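Long-range contacts in octopine dehydrogenase (Pecten maximus, PDB 3C7A), which catalyses the NADH-dependent reductive condensation of L-arginine with pyruvate to give D-octopine, and the reverse oxidation of D-octopine: residues 137-142 / 168-173; 85-90 / 111-116; 285-290 / 297-302; 238-243 / 292-297; 54-59 / 158-163. All blocks are in the same frame, centred on the assembly; numbering follows the deposited sequence.

Interaction 1. Residues 137-142 / 168-173; sequences SMMSFE and ASLIKG. With EDO (1,2-ethanediol), chain C.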
# COMPACT_ATOMS: atom_id res chain seq x y z
N SER A 137 -8.40 -17.01 3.40
CA SER A 137 -7.34 -16.65 2.44
C SER A 137 -6.99 -15.16 2.50
O SER A 137 -7.85 -14.33 2.83
CB SER A 137 -7.76 -17.03 1.01
OG SER A 137 -7.84 -18.43 0.84
N MET A 138 -5.74 -14.82 2.18
CA MET A 138 -5.25 -13.42 2.22
C MET A 138 -4.65 -12.96 0.87
O MET A 138 -3.72 -13.58 0.35
CB MET A 138 -4.22 -13.25 3.37
CG MET A 138 -4.78 -13.47 4.79
SD MET A 138 -3.56 -13.46 6.15
CE MET A 138 -2.85 -15.10 6.00
N MET A 139 -5.19 -11.86 0.32
CA MET A 139 -4.85 -11.35 -1.03
C MET A 139 -4.34 -9.89 -0.98
O MET A 139 -5.00 -9.03 -0.39
CB MET A 139 -6.09 -11.45 -1.94
CG MET A 139 -5.84 -11.30 -3.45
SD MET A 139 -7.37 -11.43 -4.43
CE MET A 139 -6.71 -11.44 -6.10
N SER A 140 -3.19 -9.61 -1.61
CA SER A 140 -2.53 -8.28 -1.53
C SER A 140 -2.14 -7.63 -2.87
O SER A 140 -1.32 -8.17 -3.62
CB SER A 140 -1.27 -8.37 -0.64
OG SER A 140 -1.59 -8.71 0.70
N PHE A 141 -2.71 -6.45 -3.15
CA PHE A 141 -2.46 -5.69 -4.40
C PHE A 141 -1.33 -4.65 -4.29
O PHE A 141 -1.06 -4.13 -3.20
CB PHE A 141 -3.75 -5.00 -4.87
CG PHE A 141 -4.72 -5.91 -5.58
CD1 PHE A 141 -5.66 -6.66 -4.87
CD2 PHE A 141 -4.71 -6.02 -6.97
CE1 PHE A 141 -6.56 -7.50 -5.52
CE2 PHE A 141 -5.60 -6.86 -7.64
CZ PHE A 141 -6.53 -7.61 -6.91
N GLU A 142 -0.69 -4.34 -5.42
CA GLU A 142 0.50 -3.46 -5.45
C GLU A 142 0.25 -1.95 -5.25
O GLU A 142 1.06 -1.27 -4.63
CB GLU A 142 1.38 -3.72 -6.69
CG GLU A 142 0.75 -3.39 -8.05
CD GLU A 142 1.69 -3.65 -9.24
OE1 GLU A 142 2.88 -3.26 -9.18
OE2 GLU A 142 1.23 -4.24 -10.24
N ALA A 168 -1.17 -9.08 -8.05
CA ALA A 168 -1.48 -9.41 -6.64
C ALA A 168 -0.95 -10.79 -6.20
O ALA A 168 -0.88 -11.72 -7.01
CB ALA A 168 -2.98 -9.32 -6.39
N SER A 169 -0.61 -10.92 -4.92
CA SER A 169 -0.18 -12.20 -4.32
C SER A 169 -1.29 -12.88 -3.51
O SER A 169 -2.30 -12.24 -3.18
CB SER A 169 1.08 -12.00 -3.46
OG SER A 169 0.81 -11.21 -2.31
N LEU A 170 -1.10 -14.16 -3.18
CA LEU A 170 -2.12 -14.95 -2.48
C LEU A 170 -1.56 -16.03 -1.53
O LEU A 170 -0.62 -16.75 -1.88
CB LEU A 170 -3.07 -15.61 -3.50
CG LEU A 170 -4.26 -16.46 -3.02
CD1 LEU A 170 -5.40 -15.59 -2.51
CD2 LEU A 170 -4.74 -17.37 -4.13
N ILE A 171 -2.15 -16.12 -0.33
CA ILE A 171 -1.90 -17.21 0.61
C ILE A 171 -3.20 -17.99 0.85
O ILE A 171 -4.19 -17.43 1.33
CB ILE A 171 -1.33 -16.70 1.97
CG1 ILE A 171 0.01 -15.99 1.78
CG2 ILE A 171 -1.18 -17.86 2.97
CD1 ILE A 171 0.51 -15.24 3.00
N LYS A 172 -3.19 -19.29 0.52
CA LYS A 172 -4.37 -20.14 0.61
C LYS A 172 -4.48 -20.88 1.95
O LYS A 172 -3.49 -21.39 2.47
CB LYS A 172 -4.38 -21.17 -0.53
CG LYS A 172 -4.71 -20.59 -1.91
CD LYS A 172 -4.11 -21.43 -3.04
CE LYS A 172 -4.84 -22.75 -3.24
NZ LYS A 172 -6.16 -22.57 -3.91
N GLY A 173 -5.70 -20.94 2.49
CA GLY A 173 -5.99 -21.67 3.73
C GLY A 173 -6.68 -23.01 3.50
O GLY A 173 -6.69 -23.52 2.37
C1 EDO C . 6.96 -0.59 -8.12
O1 EDO C . 7.21 -0.27 -6.75
C2 EDO C . 6.08 -1.84 -8.20
O2 EDO C . 4.74 -1.51 -7.80
O HOH W 1 -9.02 -20.52 2.49
O HOH W 2 -0.66 -12.36 0.16

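Interaction 2. Residues 85-90 / 111-116; sequences VVILTV and LIVGLP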
# COMPACT_ATOMS: atom_id res chain seq x y z
N VAL A 85 -16.77 -11.85 0.48
CA VAL A 85 -15.55 -11.07 0.23
C VAL A 85 -15.52 -9.82 1.12
O VAL A 85 -16.54 -9.14 1.28
CB VAL A 85 -15.42 -10.63 -1.27
CG1 VAL A 85 -14.03 -10.07 -1.56
CG2 VAL A 85 -15.73 -11.78 -2.23
N VAL A 86 -14.35 -9.51 1.70
CA VAL A 86 -14.15 -8.30 2.52
C VAL A 86 -12.92 -7.51 2.03
O VAL A 86 -11.80 -8.03 2.04
CB VAL A 86 -13.98 -8.64 4.04
CG1 VAL A 86 -13.88 -7.37 4.88
CG2 VAL A 86 -15.14 -9.50 4.54
N ILE A 87 -13.14 -6.26 1.61
CA ILE A 87 -12.09 -5.44 0.97
C ILE A 87 -11.79 -4.13 1.72
O ILE A 87 -12.70 -3.33 1.96
CB ILE A 87 -12.44 -5.11 -0.52
CG1 ILE A 87 -12.77 -6.39 -1.30
CG2 ILE A 87 -11.30 -4.33 -1.20
CD1 ILE A 87 -13.52 -6.15 -2.62
N LEU A 88 -10.52 -3.93 2.07
CA LEU A 88 -10.08 -2.73 2.81
C LEU A 88 -9.38 -1.70 1.90
O LEU A 88 -8.33 -1.99 1.32
CB LEU A 88 -9.14 -3.12 3.97
CG LEU A 88 -9.66 -3.83 5.22
CD1 LEU A 88 -10.03 -5.29 4.96
CD2 LEU A 88 -8.63 -3.75 6.34
N THR A 89 -9.96 -0.50 1.81
CA THR A 89 -9.41 0.58 0.98
C THR A 89 -9.30 1.93 1.73
O THR A 89 -10.15 2.81 1.59
CB THR A 89 -10.16 0.71 -0.40
OG1 THR A 89 -9.62 1.80 -1.16
CG2 THR A 89 -11.67 0.90 -0.21
N VAL A 90 -8.23 2.05 2.52
CA VAL A 90 -7.99 3.20 3.42
C VAL A 90 -6.48 3.39 3.67
O VAL A 90 -5.68 2.51 3.33
CB VAL A 90 -8.68 3.00 4.81
CG1 VAL A 90 -10.14 3.40 4.77
CG2 VAL A 90 -8.50 1.57 5.33
N LEU A 111 -12.83 -14.47 1.91
CA LEU A 111 -11.63 -13.97 1.23
C LEU A 111 -11.37 -12.51 1.63
O LEU A 111 -12.19 -11.63 1.36
CB LEU A 111 -11.78 -14.09 -0.29
CG LEU A 111 -10.71 -13.50 -1.23
CD1 LEU A 111 -9.40 -14.29 -1.20
CD2 LEU A 111 -11.24 -13.41 -2.66
N ILE A 112 -10.22 -12.26 2.27
CA ILE A 112 -9.85 -10.93 2.78
C ILE A 112 -8.80 -10.25 1.87
O ILE A 112 -7.74 -10.83 1.61
CB ILE A 112 -9.34 -11.02 4.25
CG1 ILE A 112 -10.36 -11.76 5.13
CG2 ILE A 112 -9.02 -9.63 4.81
CD1 ILE A 112 -9.86 -12.14 6.52
N VAL A 113 -9.11 -9.04 1.41
CA VAL A 113 -8.32 -8.33 0.38
C VAL A 113 -7.82 -6.94 0.83
O VAL A 113 -8.57 -6.16 1.41
CB VAL A 113 -9.14 -8.16 -0.94
CG1 VAL A 113 -8.26 -7.62 -2.07
CG2 VAL A 113 -9.81 -9.47 -1.36
N GLY A 114 -6.55 -6.65 0.54
CA GLY A 114 -5.97 -5.32 0.79
C GLY A 114 -5.73 -4.53 -0.50
O GLY A 114 -4.94 -4.95 -1.35
N LEU A 115 -6.40 -3.38 -0.63
CA LEU A 115 -6.37 -2.59 -1.87
C LEU A 115 -6.13 -1.09 -1.64
O LEU A 115 -7.08 -0.30 -1.62
CB LEU A 115 -7.68 -2.82 -2.65
CG LEU A 115 -7.85 -2.32 -4.10
CD1 LEU A 115 -7.20 -3.26 -5.11
CD2 LEU A 115 -9.32 -2.11 -4.44
N PRO A 116 -4.85 -0.68 -1.45
CA PRO A 116 -3.63 -1.48 -1.38
C PRO A 116 -3.26 -1.92 0.05
O PRO A 116 -3.71 -1.31 1.03
CB PRO A 116 -2.57 -0.53 -1.94
CG PRO A 116 -3.06 0.84 -1.57
CD PRO A 116 -4.55 0.76 -1.33
O HOH W 3 -6.22 -0.13 1.99

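Interaction 3. Residues 285-290 / 297-302; sequences EDIQDD and ITTNKS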
# COMPACT_ATOMS: atom_id res chain seq x y z
N GLU A 285 7.83 4.46 -23.46
CA GLU A 285 7.23 5.40 -24.40
C GLU A 285 7.39 6.87 -23.98
O GLU A 285 7.24 7.77 -24.81
CB GLU A 285 5.74 5.07 -24.62
CG GLU A 285 5.19 5.53 -25.97
CD GLU A 285 3.70 5.30 -26.13
OE1 GLU A 285 3.15 4.35 -25.52
OE2 GLU A 285 3.06 6.07 -26.89
N ASP A 286 7.70 7.10 -22.71
CA ASP A 286 7.81 8.46 -22.15
C ASP A 286 9.25 8.96 -21.96
O ASP A 286 9.46 10.16 -21.76
CB ASP A 286 7.03 8.55 -20.83
CG ASP A 286 5.53 8.40 -21.01
OD1 ASP A 286 4.95 9.10 -21.87
OD2 ASP A 286 4.93 7.57 -20.29
N ILE A 287 10.22 8.05 -22.02
CA ILE A 287 11.63 8.40 -21.79
C ILE A 287 12.33 8.84 -23.08
O ILE A 287 12.20 8.20 -24.12
CB ILE A 287 12.40 7.22 -21.12
CG1 ILE A 287 11.84 6.93 -19.73
CG2 ILE A 287 13.90 7.51 -21.04
CD1 ILE A 287 12.21 5.57 -19.16
N GLN A 288 13.08 9.95 -22.99
CA GLN A 288 13.80 10.50 -24.14
C GLN A 288 15.20 9.88 -24.30
O GLN A 288 15.61 9.56 -25.41
CB GLN A 288 13.91 12.03 -24.01
CG GLN A 288 13.69 12.80 -25.32
CD GLN A 288 14.74 12.53 -26.38
OE1 GLN A 288 15.95 12.53 -26.10
NE2 GLN A 288 14.30 12.31 -27.61
N ASP A 289 15.91 9.73 -23.18
CA ASP A 289 17.27 9.18 -23.16
C ASP A 289 17.41 8.15 -22.03
O ASP A 289 17.17 8.48 -20.86
CB ASP A 289 18.29 10.31 -23.01
CG ASP A 289 19.73 9.85 -23.22
OD1 ASP A 289 19.95 8.79 -23.84
OD2 ASP A 289 20.65 10.57 -22.77
N ASP A 290 17.82 6.93 -22.38
CA ASP A 290 17.76 5.80 -21.44
C ASP A 290 19.08 5.06 -21.14
O ASP A 290 19.06 3.93 -20.64
CB ASP A 290 16.68 4.79 -21.88
CG ASP A 290 17.03 4.06 -23.18
OD1 ASP A 290 18.13 4.28 -23.75
OD2 ASP A 290 16.20 3.25 -23.64
N ILE A 297 15.39 8.94 -15.35
CA ILE A 297 14.48 9.63 -14.43
C ILE A 297 14.29 11.11 -14.82
O ILE A 297 13.16 11.60 -14.86
CB ILE A 297 14.95 9.50 -12.95
CG1 ILE A 297 14.95 8.03 -12.51
CG2 ILE A 297 14.07 10.34 -12.01
CD1 ILE A 297 15.64 7.76 -11.18
N THR A 298 15.39 11.79 -15.13
CA THR A 298 15.36 13.23 -15.43
C THR A 298 14.66 13.58 -16.75
O THR A 298 14.11 14.67 -16.89
CB THR A 298 16.77 13.88 -15.41
OG1 THR A 298 17.67 13.13 -16.22
CG2 THR A 298 17.31 13.95 -13.98
N THR A 299 14.68 12.65 -17.71
CA THR A 299 14.05 12.88 -19.02
C THR A 299 12.70 12.15 -19.20
O THR A 299 12.23 11.98 -20.33
CB THR A 299 15.00 12.55 -20.21
OG1 THR A 299 15.26 11.14 -20.25
CG2 THR A 299 16.32 13.32 -20.08
N ASN A 300 12.09 11.75 -18.09
CA ASN A 300 10.77 11.12 -18.10
C ASN A 300 9.66 12.17 -18.25
O ASN A 300 9.54 13.07 -17.42
CB ASN A 300 10.55 10.28 -16.83
CG ASN A 300 9.31 9.40 -16.88
OD1 ASN A 300 8.50 9.48 -17.81
ND2 ASN A 300 9.16 8.54 -15.88
N LYS A 301 8.87 12.03 -19.32
CA LYS A 301 7.81 13.00 -19.65
C LYS A 301 6.65 13.03 -18.65
O LYS A 301 5.98 14.07 -18.51
CB LYS A 301 7.27 12.74 -21.06
CG LYS A 301 8.15 13.27 -22.18
CD LYS A 301 7.50 13.06 -23.54
CE LYS A 301 8.34 13.67 -24.66
NZ LYS A 301 7.67 13.57 -25.98
N SER A 302 6.40 11.92 -17.97
CA SER A 302 5.30 11.83 -17.00
C SER A 302 5.56 12.60 -15.70
O SER A 302 4.62 12.86 -14.94
CB SER A 302 4.96 10.36 -16.71
OG SER A 302 6.06 9.69 -16.13

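Interaction 4. Residues 238-243 / 292-297; sequences IDQATA and DLYHAI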
# COMPACT_ATOMS: atom_id res chain seq x y z
N ILE A 238 16.91 15.88 -9.22
CA ILE A 238 17.97 15.09 -8.56
C ILE A 238 19.36 15.31 -9.18
O ILE A 238 19.48 15.72 -10.33
CB ILE A 238 17.64 13.57 -8.55
CG1 ILE A 238 17.43 13.04 -9.98
CG2 ILE A 238 16.43 13.28 -7.66
CD1 ILE A 238 17.69 11.54 -10.13
N ASP A 239 20.40 15.03 -8.39
CA ASP A 239 21.79 15.06 -8.88
C ASP A 239 22.37 13.64 -9.05
O ASP A 239 21.68 12.65 -8.75
CB ASP A 239 22.69 15.93 -7.98
CG ASP A 239 22.73 15.47 -6.52
OD1 ASP A 239 22.40 14.30 -6.23
OD2 ASP A 239 23.10 16.29 -5.66
N GLN A 240 23.61 13.55 -9.52
CA GLN A 240 24.28 12.26 -9.75
C GLN A 240 24.48 11.45 -8.46
O GLN A 240 24.38 10.22 -8.46
CB GLN A 240 25.61 12.45 -10.49
CG GLN A 240 26.36 11.16 -10.87
CD GLN A 240 25.63 10.31 -11.90
OE1 GLN A 240 25.30 10.77 -13.00
NE2 GLN A 240 25.37 9.05 -11.56
N ALA A 241 24.76 12.16 -7.36
CA ALA A 241 24.95 11.53 -6.05
C ALA A 241 23.69 10.83 -5.54
O ALA A 241 23.77 9.77 -4.93
CB ALA A 241 25.45 12.56 -5.04
N THR A 242 22.53 11.44 -5.79
CA THR A 242 21.23 10.87 -5.42
C THR A 242 20.91 9.62 -6.26
O THR A 242 20.32 8.67 -5.75
CB THR A 242 20.09 11.92 -5.53
OG1 THR A 242 20.43 13.08 -4.77
CG2 THR A 242 18.77 11.37 -5.01
N ALA A 243 21.32 9.64 -7.53
CA ALA A 243 21.13 8.50 -8.43
C ALA A 243 21.96 7.27 -8.00
O ALA A 243 21.50 6.14 -8.14
CB ALA A 243 21.46 8.89 -9.87
N ASP A 292 21.48 5.47 -18.91
CA ASP A 292 21.69 5.18 -17.48
C ASP A 292 20.50 5.62 -16.61
O ASP A 292 19.54 6.21 -17.11
CB ASP A 292 23.03 5.73 -16.96
CG ASP A 292 23.15 7.25 -17.11
OD1 ASP A 292 22.14 7.97 -17.04
OD2 ASP A 292 24.30 7.72 -17.28
N LEU A 293 20.57 5.33 -15.31
CA LEU A 293 19.48 5.63 -14.37
C LEU A 293 19.24 7.13 -14.16
O LEU A 293 18.10 7.56 -13.98
CB LEU A 293 19.71 4.92 -13.02
CG LEU A 293 18.60 4.95 -11.95
CD1 LEU A 293 17.32 4.24 -12.42
CD2 LEU A 293 19.10 4.35 -10.65
N TYR A 294 20.32 7.92 -14.17
CA TYR A 294 20.23 9.37 -14.02
C TYR A 294 19.44 10.02 -15.17
O TYR A 294 18.59 10.88 -14.93
CB TYR A 294 21.63 9.99 -13.91
CG TYR A 294 21.66 11.51 -13.93
CD1 TYR A 294 21.43 12.25 -12.77
CD2 TYR A 294 21.92 12.21 -15.11
CE1 TYR A 294 21.45 13.65 -12.79
CE2 TYR A 294 21.94 13.60 -15.14
CZ TYR A 294 21.71 14.32 -13.98
OH TYR A 294 21.73 15.69 -14.01
N HIS A 295 19.72 9.59 -16.40
CA HIS A 295 19.05 10.12 -17.58
C HIS A 295 17.62 9.60 -17.76
O HIS A 295 16.77 10.31 -18.31
CB HIS A 295 19.88 9.84 -18.84
CG HIS A 295 21.10 10.70 -18.97
ND1 HIS A 295 22.33 10.31 -18.49
CD2 HIS A 295 21.28 11.92 -19.52
CE1 HIS A 295 23.22 11.26 -18.74
NE2 HIS A 295 22.60 12.25 -19.37
N ALA A 296 17.36 8.39 -17.28
CA ALA A 296 16.04 7.76 -17.39
C ALA A 296 14.98 8.46 -16.53
O ALA A 296 13.82 8.56 -16.93
CB ALA A 296 16.12 6.28 -17.04
N ILE A 297 15.39 8.94 -15.35
CA ILE A 297 14.48 9.63 -14.43
C ILE A 297 14.29 11.11 -14.82
O ILE A 297 13.16 11.60 -14.86
CB ILE A 297 14.95 9.50 -12.95
CG1 ILE A 297 14.95 8.03 -12.51
CG2 ILE A 297 14.07 10.34 -12.01
CD1 ILE A 297 15.64 7.76 -11.18
O HOH W 4 23.26 6.84 -13.14
O HOH W 5 25.28 10.18 -15.75

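Interaction 5. Residues 54-59 / 158-163; sequences IVNEKD and EVLGTK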
# COMPACT_ATOMS: atom_id res chain seq x y z
N ILE A 54 -18.26 9.34 -12.65
CA ILE A 54 -17.94 9.90 -13.97
C ILE A 54 -16.56 9.42 -14.44
O ILE A 54 -15.55 9.65 -13.76
CB ILE A 54 -17.99 11.45 -13.96
CG1 ILE A 54 -19.32 11.95 -13.40
CG2 ILE A 54 -17.76 12.01 -15.38
CD1 ILE A 54 -19.30 13.38 -12.90
N VAL A 55 -16.53 8.77 -15.60
CA VAL A 55 -15.30 8.15 -16.12
C VAL A 55 -14.78 8.85 -17.38
O VAL A 55 -15.48 8.92 -18.40
CB VAL A 55 -15.50 6.63 -16.40
CG1 VAL A 55 -14.23 6.00 -16.95
CG2 VAL A 55 -15.95 5.90 -15.14
N ASN A 56 -13.56 9.37 -17.30
CA ASN A 56 -12.88 9.97 -18.45
C ASN A 56 -12.25 8.90 -19.35
O ASN A 56 -11.48 8.07 -18.87
CB ASN A 56 -11.82 10.98 -18.00
CG ASN A 56 -12.42 12.27 -17.47
OD1 ASN A 56 -13.10 13.00 -18.20
ND2 ASN A 56 -12.15 12.57 -16.20
N GLU A 57 -12.59 8.94 -20.63
CA GLU A 57 -12.13 7.93 -21.59
C GLU A 57 -10.92 8.40 -22.40
O GLU A 57 -10.48 9.54 -22.28
CB GLU A 57 -13.27 7.50 -22.52
CG GLU A 57 -14.56 7.05 -21.82
CD GLU A 57 -14.50 5.62 -21.27
OE1 GLU A 57 -13.41 5.00 -21.27
OE2 GLU A 57 -15.55 5.13 -20.82
N LYS A 58 -10.38 7.50 -23.22
CA LYS A 58 -9.21 7.79 -24.06
C LYS A 58 -9.53 8.67 -25.26
O LYS A 58 -8.65 9.35 -25.79
CB LYS A 58 -8.54 6.49 -24.52
CG LYS A 58 -8.02 5.59 -23.39
CD LYS A 58 -6.76 6.15 -22.71
CE LYS A 58 -5.50 5.92 -23.54
NZ LYS A 58 -5.17 4.47 -23.68
N ASP A 59 -10.79 8.66 -25.69
CA ASP A 59 -11.26 9.48 -26.81
C ASP A 59 -11.32 10.96 -26.45
O ASP A 59 -11.04 11.82 -27.28
CB ASP A 59 -12.65 9.03 -27.26
CG ASP A 59 -12.66 7.62 -27.83
OD1 ASP A 59 -11.69 7.23 -28.52
OD2 ASP A 59 -13.66 6.90 -27.60
N GLU A 158 -15.13 11.47 -9.40
CA GLU A 158 -14.55 11.51 -10.75
C GLU A 158 -13.26 10.69 -10.90
O GLU A 158 -12.35 10.79 -10.08
CB GLU A 158 -14.29 12.97 -11.17
CG GLU A 158 -13.87 13.16 -12.64
CD GLU A 158 -13.51 14.60 -13.00
OE1 GLU A 158 -13.33 15.44 -12.09
OE2 GLU A 158 -13.40 14.88 -14.21
N VAL A 159 -13.20 9.88 -11.96
CA VAL A 159 -12.01 9.10 -12.29
C VAL A 159 -11.19 9.81 -13.38
O VAL A 159 -11.69 10.06 -14.48
CB VAL A 159 -12.37 7.65 -12.75
CG1 VAL A 159 -11.14 6.90 -13.25
CG2 VAL A 159 -13.05 6.87 -11.62
N LEU A 160 -9.94 10.14 -13.06
CA LEU A 160 -9.05 10.85 -13.98
C LEU A 160 -8.29 9.91 -14.92
O LEU A 160 -7.91 10.32 -16.03
CB LEU A 160 -8.07 11.75 -13.22
CG LEU A 160 -8.51 13.05 -12.51
CD1 LEU A 160 -9.39 13.94 -13.39
CD2 LEU A 160 -9.17 12.78 -11.16
N GLY A 161 -8.05 8.68 -14.48
CA GLY A 161 -7.35 7.67 -15.29
C GLY A 161 -7.35 6.28 -14.67
O GLY A 161 -7.54 6.13 -13.46
N THR A 162 -7.12 5.26 -15.50
CA THR A 162 -7.13 3.85 -15.08
C THR A 162 -5.91 3.09 -15.64
O THR A 162 -5.60 3.19 -16.83
CB THR A 162 -8.44 3.13 -15.52
OG1 THR A 162 -9.58 3.86 -15.05
CG2 THR A 162 -8.50 1.70 -14.98
N LYS A 163 -5.24 2.34 -14.76
CA LYS A 163 -4.08 1.51 -15.14
C LYS A 163 -4.46 0.42 -16.15
O LYS A 163 -5.59 -0.06 -16.15
CB LYS A 163 -3.46 0.86 -13.90
CG LYS A 163 -2.95 1.82 -12.82
CD LYS A 163 -1.51 2.24 -13.05
CE LYS A 163 -0.97 3.02 -11.86
NZ LYS A 163 0.44 3.46 -12.07
O HOH W 6 -10.29 5.66 -17.43

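Interaction 1. Residues 137-142 / 168-173
Ser137 opens the antiparallel pairing of strands 137-141 and 168-171 by laying its CA 3.4 Å from Ile171 O. Its OG, held beside the backbone N, donates to a water that also takes a weak bond from Gly173 N. Met138 and Ile171 form a hydrogen-bonded pair, N to O in both directions. Their side chains share the face covered by Cys125 of helix 121-129 and Phe200 of helix 200-205. Met139 turns to the other face, where its CB lies 4.2 Å from Leu170 CD1 and its extended chain brings CE to 4.3 Å from Ala168 CB. Ser140 and Ser169 exchange the next two backbone bonds; the buried Ser140 OG is satisfied by Ser117 and Glu122. Phe141 then turns one face of its ring to Ala168, whose CB stands 3.7 Å from the ring centroid and only 8° off the normal, a CH-pi contact. Alanine suits the place because its small methyl group sits over the ring centre. An alanine in place of Phe141 would probably leave the Ala168 methyl without its aromatic partner and open a gap beside Phe194, which meets the ring edge-to-face. The four bonds thus satisfy the backbone while apolar groups fill one face, and the strand leads toward Thr143, which binds pyruvate.

Interaction 2. Residues 85-90 / 111-116
Val86 N donates to Leu111 O at 3.0 Å and 172°, the first of four backbone bonds that zip strand 85-88 to strand 111-114 in parallel. Val86 O accepts in turn from Val113 N at 2.9 Å, Leu88 N reaches Val113 O, and Leu115 N closes the ladder on Leu88 O at 3.1 Å. Beyond the regular strand, Thr89 OG1, turned anti to its backbone N (chi1 178°), makes a weak bond to Leu115 O.

On one face Ile87 lies side by side with Val113 and Leu115: its CG1 is 4.1 Å from Val113 CB, and its CG2 4.2 Å from Leu115 CB. Branched residues suit this place because two arms from one CB can meet two neighbours. On the other face Leu88 CD1 comes within 4.5 Å of Ile112 CG2, while Gly114 adds no side chain there.

Further out, one water accepts from Val90 N and lies 2.9 Å from both Leu88 O and Pro116 O. Helix 95-102 connects the two strands, making a beta-alpha-beta unit of the Rossmann-type NAD-binding domain, and strand 3-8 pairs with the far edge of strand 85-88. Pro116, after a cis peptide bond, touches the NAD, and Thr89 packs on Ala14 of helix 12-21. The buried backbone N-H and C=O groups are paired within an apolar setting, and the run ends in Thr89, a water and Pro116, beside the cofactor.

Interaction 3. Residues 285-290 / 297-302
Residues 286-289 and 299-302 run in nearly opposite directions, 173° apart, and a single backbone bridge at Ile287 and Asn300 joins them. Asp286 O accepts from Lys301 N at 3.1 Å, with the donor 44° out of the carbonyl plane, and Gln288 N adds a weak bond to Thr299 O. In the alpha-helical domain of the opine dehydrogenase family, the loop before helix 293-298 and the chain leaving that helix thus lie antiparallel, side by side, and an Asx turn at Asn300 shapes the departing chain.

Thr299, the first residue past the helix to abandon helical backbone angles, faces the loop. Its OG1 sits between the backbone N and the carbonyl carbon (chi1 67°), from where it bonds to His295 O of the last turn and also takes a weak bond from Asp289 N at 3.3 Å. A threonine suits this place because the hydroxyl takes the polar bonds, while CB, the branch point, packs 4.0 Å from Gln288 CB. Ile287 crosses Thr299 at about a right angle, CG2 to OG1. The extended Lys301 chain passes Asp286 O, its CG 3.4 Å away, while its NZ remains 6.7 Å from Asp286 OD1, too far for a salt bridge. Asp286 CB rests 3.5 Å from Asn300 OD1. That oxygen is gripped twice from one face of its amide plane, by Ser302 N at 3.2 Å and by Ser302 OG.

Interaction 4. Residues 238-243 / 292-297
Tyr294 swings its ring toward segment 238-243 with CG anti to the backbone N (chi1 173°), and Gln240 answers with CG likewise anti (chi1 -176°) before bending at chi2. Its OE1 lies 3.8 Å from Tyr294 CG, the amide plane turned 38° from the ring. Farther out on the ring, CE1 lies 3.8 Å from Ile238 O and also near Asp239 C. Ala243 CB approaches the ring edge, 4.2 Å from Tyr294 CB; a residue this small lets the two backbones come close. Leu293 CD2 meets Ala243 O, and Ile238 CD1 touches Ile297 CG2, an apolar pair on the more buried flank, with Tyr279 of helix 275-282 also packing on Ile297.

Two helix starts in the alpha-helical domain are brought together here, those of helices 240-263 and 293-298, each with an aspartate N-cap. Asp239 OD1 takes Thr242 N at 2.9 Å and, from above the carboxylate plane, Thr242 OG1. Asp292 OD1 accepts from His295 N nearly along its C-O axis and from ND1 of the same residue at 2.8 Å, which holds the imidazole in place. Aspartate suits both caps, since its short arm lets one oxygen meet an amide of the first turn.

Two waters link the polar groups: one molecule donates to both Gln240 OE1 and Asp292 OD2, while another accepts from Tyr294 N at 3.3 Å and weakly from Gln240 NE2.

Interaction 5. Residues 54-59 / 158-163
Val159 N and Ile54 O make a nearly straight backbone bond between strands 54-56 and 158-162, 3.0 Å long at 178°. One step on, Asn56 N gives only a weak bond to Val159 O, at 3.5 Å, as the two chains draw apart.

Side-chain hydrogen bonds take over at that point. Asn56 holds CG beside its backbone N, anti to the carbonyl carbon (chi1 -73°), which directs CG toward the neighbouring strand. ND2 donates twice: to Val159 O at 3.1 Å, from above the carbonyl plane, and to Glu158 OE2 at 3.3 Å, on the anti side of the carboxylate. Glu158 is well suited, since its extended chain can lie across the asparagine, with amide and carboxylate planes 48° apart. Asn56 OD1 accepts from Gln62 of the adjoining strand, so both ends of the amide are used. An alanine in place of Asn56 would probably leave Glu158 OE2 and Gln62 without this partner and weaken the link between the strands.

These are parallel neighbours in the large mixed sheet, strand 51-56 pairing also with strand 62-67 in antiparallel fashion. The side chain of Leu160 is about 7 Å from the bound NAD, and its backbone bonds with Ala147 of the NAD pocket.

Van der Waals contact is slight: carbon meets polar atoms, as where Val159 CB sits 3.9 Å from Ile54 O and Leu160 CD1 4.2 Å from Asn56 ND2.

Beyond the paired residues, a water bridges the strands, donating to Asn56 O and lying 3.1 Å from Thr162 OG1.

How the interactions relate
From the N terminus, segment 54-59 comes first and waits about a hundred residues for its partner 158-163. Within that long loop interaction 2 opens and closes its own short beta-alpha-beta loop. Interaction 1 starts before interaction 5 closes and ends after it, so the two cross, sharing strand 156-171. Interactions 1 and 2 touch as neighbouring strands, through Met139 with Ile112 and Gly114 and through Phe141 against Val113 and Leu115; with interaction 5 they tie together one sheet beside the NAD. Later, in the alpha-helical domain, interactions 4 and 3 cross around helix 293-298, share Ile297, and lie about 34 and 33 Å respectively, centre to centre, from interaction 1.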